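Local coordinates for DNA repair protein RAD14 (Saccharomyces cerevisiae, PDB 5A3D) that binds specifically to damaged DNA in nucleotide excision repair and is required for the incision step, at residues E47-T52 with C84-F89; L65-P70 with M78-R83. One frame throughout, in Å; residues are numbered along the deposited sequence.

Contact 1: E47-T52 with C84-F89; sequences EDYFLT and CEVEAF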
loop_
_atom_site.group_PDB
_atom_site.type_symbol
_atom_site.label_atom_id
_atom_site.label_comp_id
_atom_site.label_asym_id
_atom_site.label_seq_id
_atom_site.Cartn_x
_atom_site.Cartn_y
_atom_site.Cartn_z
ATOM N N GLU B 47 -1.646 -6.046 16.990
ATOM C CA GLU B 47 -0.807 -6.517 18.107
ATOM C C GLU B 47 -1.321 -7.788 18.771
ATOM O O GLU B 47 -0.535 -8.665 19.060
ATOM C CB GLU B 47 -0.694 -5.414 19.163
ATOM C CG GLU B 47 0.256 -4.283 18.829
ATOM C CD GLU B 47 0.195 -3.176 19.902
ATOM O OE1 GLU B 47 -0.687 -3.290 20.773
ATOM O OE2 GLU B 47 0.955 -2.176 19.839
ATOM N N ASP B 48 -2.623 -7.868 19.024
ATOM C CA ASP B 48 -3.231 -8.959 19.776
ATOM C C ASP B 48 -3.584 -10.181 18.926
ATOM O O ASP B 48 -3.484 -11.314 19.396
ATOM C CB ASP B 48 -4.511 -8.503 20.477
ATOM C CG ASP B 48 -4.256 -7.470 21.561
ATOM O OD1 ASP B 48 -3.053 -7.168 21.841
ATOM O OD2 ASP B 48 -5.302 -6.918 22.066
ATOM N N TYR B 49 -4.002 -9.965 17.688
ATOM C CA TYR B 49 -4.530 -11.050 16.882
ATOM C C TYR B 49 -3.766 -11.331 15.586
ATOM O O TYR B 49 -4.196 -12.159 14.759
ATOM C CB TYR B 49 -6.017 -10.796 16.585
ATOM C CG TYR B 49 -6.860 -10.887 17.832
ATOM C CD1 TYR B 49 -7.179 -12.108 18.396
ATOM C CD2 TYR B 49 -7.343 -9.750 18.437
ATOM C CE1 TYR B 49 -7.972 -12.182 19.534
ATOM C CE2 TYR B 49 -8.088 -9.825 19.618
ATOM C CZ TYR B 49 -8.438 -11.025 20.131
ATOM O OH TYR B 49 -9.220 -11.133 21.296
ATOM N N PHE B 50 -2.708 -10.569 15.387
ATOM C CA PHE B 50 -1.866 -10.635 14.207
ATOM C C PHE B 50 -2.644 -10.450 12.921
ATOM O O PHE B 50 -2.383 -11.116 11.922
ATOM C CB PHE B 50 -1.042 -11.903 14.261
ATOM C CG PHE B 50 -0.332 -12.081 15.579
ATOM C CD1 PHE B 50 0.597 -11.159 16.022
ATOM C CD2 PHE B 50 -0.622 -13.165 16.386
ATOM C CE1 PHE B 50 1.239 -11.309 17.238
ATOM C CE2 PHE B 50 0.011 -13.335 17.611
ATOM C CZ PHE B 50 0.931 -12.376 18.050
ATOM N N LEU B 51 -3.611 -9.524 12.927
ATOM C CA LEU B 51 -4.409 -9.287 11.713
ATOM C C LEU B 51 -3.688 -8.238 10.945
ATOM O O LEU B 51 -3.041 -7.390 11.545
ATOM C CB LEU B 51 -5.898 -8.872 12.007
ATOM C CG LEU B 51 -6.625 -9.956 12.847
ATOM C CD1 LEU B 51 -8.103 -9.572 12.981
ATOM C CD2 LEU B 51 -6.490 -11.388 12.355
ATOM N N THR B 52 -3.834 -8.259 9.625
ATOM C CA THR B 52 -3.142 -7.241 8.750
ATOM C C THR B 52 -3.973 -6.100 8.323
ATOM O O THR B 52 -5.194 -6.118 8.462
ATOM C CB THR B 52 -2.678 -7.907 7.454
ATOM O OG1 THR B 52 -3.829 -8.275 6.698
ATOM C CG2 THR B 52 -1.912 -9.105 7.772
ATOM N N CYS B 84 -15.515 -9.805 19.681
ATOM C CA CYS B 84 -16.022 -11.114 19.247
ATOM C C CYS B 84 -15.789 -11.337 17.712
ATOM O O CYS B 84 -15.531 -12.432 17.311
ATOM C CB CYS B 84 -17.485 -11.300 19.650
ATOM S SG CYS B 84 -18.644 -10.060 19.047
ATOM N N GLU B 85 -15.928 -10.287 16.913
ATOM C CA GLU B 85 -15.645 -10.367 15.435
ATOM C C GLU B 85 -14.185 -10.630 15.106
ATOM O O GLU B 85 -13.802 -11.541 14.339
ATOM C CB GLU B 85 -16.073 -9.070 14.779
ATOM C CG GLU B 85 -17.546 -8.991 14.599
ATOM C CD GLU B 85 -18.003 -7.777 13.795
ATOM O OE1 GLU B 85 -17.180 -7.075 13.152
ATOM O OE2 GLU B 85 -19.277 -7.572 13.778
ATOM N N VAL B 86 -13.344 -9.792 15.719
ATOM C CA VAL B 86 -11.883 -9.869 15.628
ATOM C C VAL B 86 -11.370 -11.290 15.986
ATOM O O VAL B 86 -10.571 -11.872 15.259
ATOM C CB VAL B 86 -11.225 -8.783 16.538
ATOM C CG1 VAL B 86 -9.719 -8.874 16.411
ATOM C CG2 VAL B 86 -11.606 -7.423 15.988
ATOM N N GLU B 87 -11.803 -11.786 17.119
ATOM C CA GLU B 87 -11.350 -13.052 17.609
ATOM C C GLU B 87 -11.820 -14.190 16.706
ATOM O O GLU B 87 -11.088 -15.121 16.427
ATOM C CB GLU B 87 -11.862 -13.224 19.037
ATOM C CG GLU B 87 -11.415 -14.471 19.667
ATOM C CD GLU B 87 -11.880 -14.501 21.117
ATOM O OE1 GLU B 87 -11.088 -13.963 21.958
ATOM O OE2 GLU B 87 -13.004 -15.045 21.334
ATOM N N ALA B 88 -13.065 -14.119 16.279
ATOM C CA ALA B 88 -13.661 -15.178 15.446
ATOM C C ALA B 88 -12.874 -15.316 14.165
ATOM O O ALA B 88 -12.612 -16.421 13.717
ATOM C CB ALA B 88 -15.101 -14.823 15.133
ATOM N N PHE B 89 -12.511 -14.187 13.544
ATOM C CA PHE B 89 -11.667 -14.178 12.338
ATOM C C PHE B 89 -10.235 -14.684 12.597
ATOM O O PHE B 89 -9.680 -15.452 11.816
ATOM C CB PHE B 89 -11.622 -12.749 11.738
ATOM C CG PHE B 89 -10.837 -12.685 10.449
ATOM C CD1 PHE B 89 -11.451 -13.032 9.218
ATOM C CD2 PHE B 89 -9.452 -12.468 10.473
ATOM C CE1 PHE B 89 -10.720 -13.021 8.041
ATOM C CE2 PHE B 89 -8.723 -12.493 9.294
ATOM C CZ PHE B 89 -9.356 -12.774 8.089
#
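The C-terminal end of helix 42-49 and the turn after it pack on helix 83-94, with Tyr49 and Leu51 meeting Val86, Glu87 and Phe89 inside the DNA-binding domain. Phe50 is the first residue to leave helical geometry, with positive phi, and its neighbours Tyr49 and Leu51 both point toward helix 83-94. The tightest approach is Tyr49 CD2 to Val86 CG1, at 3.2 Å. Val86 CG1 stands anti to its backbone N (chi1 -179°), which carries this methyl out toward the tyrosine; it also reaches Tyr49 CE2 at 3.7 Å, and the two side chains cross at about a right angle. On the CE1 side of the ring lies the helix backbone, Tyr49 CE1 being 4.0 Å from Glu87 CA. The hydroxyl then gives only a weak hydrogen bond to the carboxylate, Tyr49 OH to Glu87 OE1 at 3.5 Å, with ring and carboxylate planes turned 65° apart. A shorter, probable hydrogen bond joins the same oxygen to Arg83 NH1. An alanine in place of Tyr49 would probably leave Val86 CG1 beside a gap and Arg83 NH1 without this probable partner. Leu51 works through both methyls: CD1 lies 3.9 Å from Val86 CG1, while CD2 meets the rim of the Phe89 ring in its plane, 3.7 Å from CD2 of that residue. Phe62 packs on Leu51 as well and stacks edge-to-face with Phe89. The backbone is tied too, since Tyr49 O accepts a hydrogen bond from Trp94 NE1 farther along helix 83-94. Together this is buried, mainly apolar packing of a helix C-terminus and its following turn against a second helix, within the DNA-binding domain of the XPA family.

Contact 2: L65-P70 with M78-R83; sequences LEKPNP and MQLFVR. With nucleotides of chain D.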
loop_
_atom_site.group_PDB
_atom_site.type_symbol
_atom_site.label_atom_id
_atom_site.label_comp_id
_atom_site.label_asym_id
_atom_site.label_seq_id
_atom_site.Cartn_x
_atom_site.Cartn_y
_atom_site.Cartn_z
ATOM N N LEU B 65 -16.413 1.111 14.198
ATOM C CA LEU B 65 -16.712 2.457 14.605
ATOM C C LEU B 65 -15.481 3.325 14.435
ATOM O O LEU B 65 -14.448 3.030 14.987
ATOM C CB LEU B 65 -17.039 2.423 16.064
ATOM C CG LEU B 65 -17.769 3.609 16.812
ATOM C CD1 LEU B 65 -17.546 3.794 18.331
ATOM C CD2 LEU B 65 -18.385 4.798 16.158
ATOM N N GLU B 66 -15.655 4.479 13.802
ATOM C CA GLU B 66 -14.564 5.457 13.711
ATOM C C GLU B 66 -14.784 6.621 14.613
ATOM O O GLU B 66 -15.954 7.107 14.817
ATOM C CB GLU B 66 -14.388 5.859 12.254
ATOM C CG GLU B 66 -13.709 4.736 11.542
ATOM C CD GLU B 66 -13.197 5.061 10.166
ATOM O OE1 GLU B 66 -13.421 6.223 9.724
ATOM O OE2 GLU B 66 -12.586 4.102 9.550
ATOM N N LYS B 67 -13.690 7.125 15.155
ATOM C CA LYS B 67 -13.703 8.335 15.969
ATOM C C LYS B 67 -12.513 9.201 15.673
ATOM O O LYS B 67 -11.535 8.725 15.062
ATOM C CB LYS B 67 -13.654 7.933 17.438
ATOM C CG LYS B 67 -14.594 6.764 17.762
ATOM C CD LYS B 67 -15.669 7.167 18.676
ATOM C CE LYS B 67 -16.516 8.337 18.284
ATOM N NZ LYS B 67 -17.901 8.124 18.904
ATOM N N PRO B 68 -12.576 10.497 16.085
ATOM C CA PRO B 68 -11.377 11.331 15.990
ATOM C C PRO B 68 -10.213 10.622 16.678
ATOM O O PRO B 68 -10.411 9.967 17.733
ATOM C CB PRO B 68 -11.785 12.624 16.738
ATOM C CG PRO B 68 -13.298 12.682 16.610
ATOM C CD PRO B 68 -13.672 11.193 16.789
ATOM N N ASN B 69 -9.022 10.773 16.116
ATOM C CA ASN B 69 -7.821 10.275 16.687
ATOM C C ASN B 69 -7.602 11.065 18.022
ATOM O O ASN B 69 -7.543 12.279 17.991
ATOM C CB ASN B 69 -6.652 10.521 15.714
ATOM C CG ASN B 69 -5.342 9.871 16.181
ATOM O OD1 ASN B 69 -4.879 10.203 17.230
ATOM N ND2 ASN B 69 -4.779 8.914 15.403
ATOM N N PRO B 70 -7.442 10.372 19.158
ATOM C CA PRO B 70 -7.259 11.071 20.444
ATOM C C PRO B 70 -5.999 11.914 20.559
ATOM O O PRO B 70 -6.031 12.915 21.269
ATOM C CB PRO B 70 -7.243 9.954 21.488
ATOM C CG PRO B 70 -7.309 8.703 20.794
ATOM C CD PRO B 70 -7.478 8.916 19.306
ATOM N N MET B 78 -9.282 7.153 14.399
ATOM C CA MET B 78 -9.221 5.925 15.172
ATOM C C MET B 78 -10.258 4.967 14.677
ATOM O O MET B 78 -11.390 5.362 14.359
ATOM C CB MET B 78 -9.437 6.274 16.648
ATOM C CG MET B 78 -9.371 5.044 17.556
ATOM S SD MET B 78 -9.229 5.452 19.331
ATOM C CE MET B 78 -10.697 6.451 19.630
ATOM N N GLN B 79 -9.927 3.679 14.677
ATOM C CA GLN B 79 -10.855 2.602 14.235
ATOM C C GLN B 79 -11.029 1.542 15.346
ATOM O O GLN B 79 -10.051 1.050 15.840
ATOM C CB GLN B 79 -10.371 1.959 12.945
ATOM C CG GLN B 79 -10.331 3.001 11.771
ATOM C CD GLN B 79 -9.741 2.436 10.497
ATOM O OE1 GLN B 79 -9.281 1.307 10.455
ATOM N NE2 GLN B 79 -9.816 3.217 9.414
ATOM N N LEU B 80 -12.266 1.286 15.734
ATOM C CA LEU B 80 -12.618 0.434 16.866
ATOM C C LEU B 80 -13.397 -0.776 16.293
ATOM O O LEU B 80 -14.377 -0.642 15.558
ATOM C CB LEU B 80 -13.384 1.144 17.933
ATOM C CG LEU B 80 -12.675 2.400 18.555
ATOM C CD1 LEU B 80 -13.613 3.111 19.483
ATOM C CD2 LEU B 80 -11.469 1.895 19.278
ATOM N N PHE B 81 -12.951 -1.906 16.703
ATOM C CA PHE B 81 -13.462 -3.248 16.246
ATOM C C PHE B 81 -13.987 -3.990 17.514
ATOM O O PHE B 81 -13.419 -3.785 18.600
ATOM C CB PHE B 81 -12.378 -4.056 15.591
ATOM C CG PHE B 81 -11.837 -3.429 14.368
ATOM C CD1 PHE B 81 -10.875 -2.436 14.480
ATOM C CD2 PHE B 81 -12.282 -3.804 13.099
ATOM C CE1 PHE B 81 -10.301 -1.882 13.332
ATOM C CE2 PHE B 81 -11.725 -3.176 11.958
ATOM C CZ PHE B 81 -10.736 -2.217 12.089
ATOM N N VAL B 82 -15.014 -4.814 17.326
ATOM C CA VAL B 82 -15.603 -5.565 18.493
ATOM C C VAL B 82 -14.826 -6.880 18.634
ATOM O O VAL B 82 -14.591 -7.642 17.650
ATOM C CB VAL B 82 -17.165 -5.712 18.509
ATOM C CG1 VAL B 82 -17.726 -6.627 17.447
ATOM C CG2 VAL B 82 -17.651 -6.120 19.904
ATOM N N ARG B 83 -14.473 -7.152 19.882
ATOM C CA ARG B 83 -13.638 -8.283 20.159
ATOM C C ARG B 83 -14.210 -9.553 19.545
ATOM O O ARG B 83 -13.453 -10.295 18.958
ATOM C CB ARG B 83 -13.299 -8.463 21.629
ATOM C CG ARG B 83 -12.369 -9.649 21.749
ATOM C CD ARG B 83 -11.933 -9.956 23.141
ATOM N NE ARG B 83 -11.341 -8.924 23.910
ATOM C CZ ARG B 83 -10.061 -8.610 23.840
ATOM N NH1 ARG B 83 -9.285 -9.242 22.950
ATOM N NH2 ARG B 83 -9.562 -7.670 24.647
ATOM P P DG D 3 -5.908 3.104 15.833
ATOM O OP1 DG D 3 -7.319 2.829 15.418
ATOM O OP2 DG D 3 -5.050 2.019 16.265
ATOM O "O5'" DG D 3 -5.184 3.872 14.635
ATOM C "C5'" DG D 3 -5.771 5.044 14.076
ATOM C "C4'" DG D 3 -5.120 5.347 12.741
ATOM O "O4'" DG D 3 -3.785 5.875 12.936
ATOM C "C3'" DG D 3 -4.963 4.169 11.792
ATOM O "O3'" DG D 3 -5.244 4.852 10.578
ATOM C "C2'" DG D 3 -3.528 3.717 12.037
ATOM C "C1'" DG D 3 -2.811 5.022 12.369
ATOM N N9 DG D 3 -1.683 4.965 13.298
ATOM C C8 DG D 3 -1.579 4.242 14.461
ATOM N N7 DG D 3 -0.474 4.474 15.112
ATOM C C5 DG D 3 0.210 5.377 14.311
ATOM C C6 DG D 3 1.460 5.997 14.498
ATOM O O6 DG D 3 2.263 5.837 15.417
ATOM N N1 DG D 3 1.779 6.836 13.434
ATOM C C2 DG D 3 0.965 7.092 12.359
ATOM N N2 DG D 3 1.425 7.975 11.460
ATOM N N3 DG D 3 -0.228 6.560 12.201
ATOM C C4 DG D 3 -0.543 5.722 13.209
ATOM O "O5'" DG D 1 -5.340 7.840 25.692
ATOM C "C5'" DG D 1 -6.304 7.475 24.679
ATOM C "C4'" DG D 1 -6.363 5.967 24.553
ATOM O "O4'" DG D 1 -7.428 5.253 25.233
ATOM C "C3'" DG D 1 -6.025 5.235 23.253
ATOM O "O3'" DG D 1 -4.661 4.751 23.255
ATOM C "C2'" DG D 1 -7.059 4.116 23.175
ATOM C "C1'" DG D 1 -8.047 4.359 24.320
ATOM N N9 DG D 1 -9.304 4.951 23.876
ATOM C C8 DG D 1 -9.535 6.251 23.489
ATOM N N7 DG D 1 -10.763 6.458 23.098
ATOM C C5 DG D 1 -11.370 5.212 23.195
ATOM C C6 DG D 1 -12.703 4.810 22.904
ATOM O O6 DG D 1 -13.641 5.497 22.473
ATOM N N1 DG D 1 -12.899 3.459 23.174
ATOM C C2 DG D 1 -11.937 2.599 23.646
ATOM N N2 DG D 1 -12.326 1.331 23.850
ATOM N N3 DG D 1 -10.683 2.953 23.893
ATOM C C4 DG D 1 -10.479 4.269 23.666
#
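CG of Met78 stands anti to its backbone N, an extended chi2 (166°) carries SD to Pro70, and a bend at chi3 (58°) turns CE to the DNA. Met78 SD lies 3.9 Å from Pro70 CD, the two side chains crossing at about a right angle. Met78 CE sits 3.5 Å from N7 of DG1 of chain D, directly against the face of the guanine. Leu80 touches the same face farther across, with CD1 3.8 Å from N1 of DG1 of chain D. From the neighbouring strand, Lys67 CB approaches Met78 CE and Leu65 CD1 approaches Leu80 CD1 on the same face of the sheet. The framework is an antiparallel beta hairpin of strands 65-67 and 78-82, with Leu65–Leu80 and Lys67–Met78 as hydrogen-bonded pairs. Leu65 and Leu80 exchange two N-H···O bonds, as do Lys67 and Met78, of which Met78 N to Lys67 O is 2.8 Å. Glu66 and Gln79 form the non-hydrogen-bonded pair between them, on the other face, their side chains side by side with nearly parallel end planes; Glu66 OE2 is 2.9 Å from Gln79 NE2, while Glu66 OE1 forms a salt bridge with Arg77. The Gln79 N-H, turned away from strand 65-67, gives its hydrogen to OP1 of DG3 of chain D at 2.8 Å in a nearly straight bond (174°). Beyond the strand, Asn69 ND2 donates to O2 of an uracil base and to Ala76 O.

In the fold
Contact 1 is buried, its centre about 6 Å from that of the chain; contact 2, centred about 10 Å from it, is partly buried and presses on DNA. The first joins the end of helix 42-49 and its following turn to helix 83-94 through side chains; the second joins two strands through four backbone bonds and turns methyls, the backbone N-H of Gln79 and the side-chain amide of Asn69 toward nucleotides. The hairpin is nested in the loop that contact 1 closes, and strand 78-82 runs into helix 83-94. Centred 15 Å apart, they meet where Val86 CG2 packs 3.5 Å from Phe81 CB and where Tyr49 OH and Arg83 NH1 probably form a hydrogen bond.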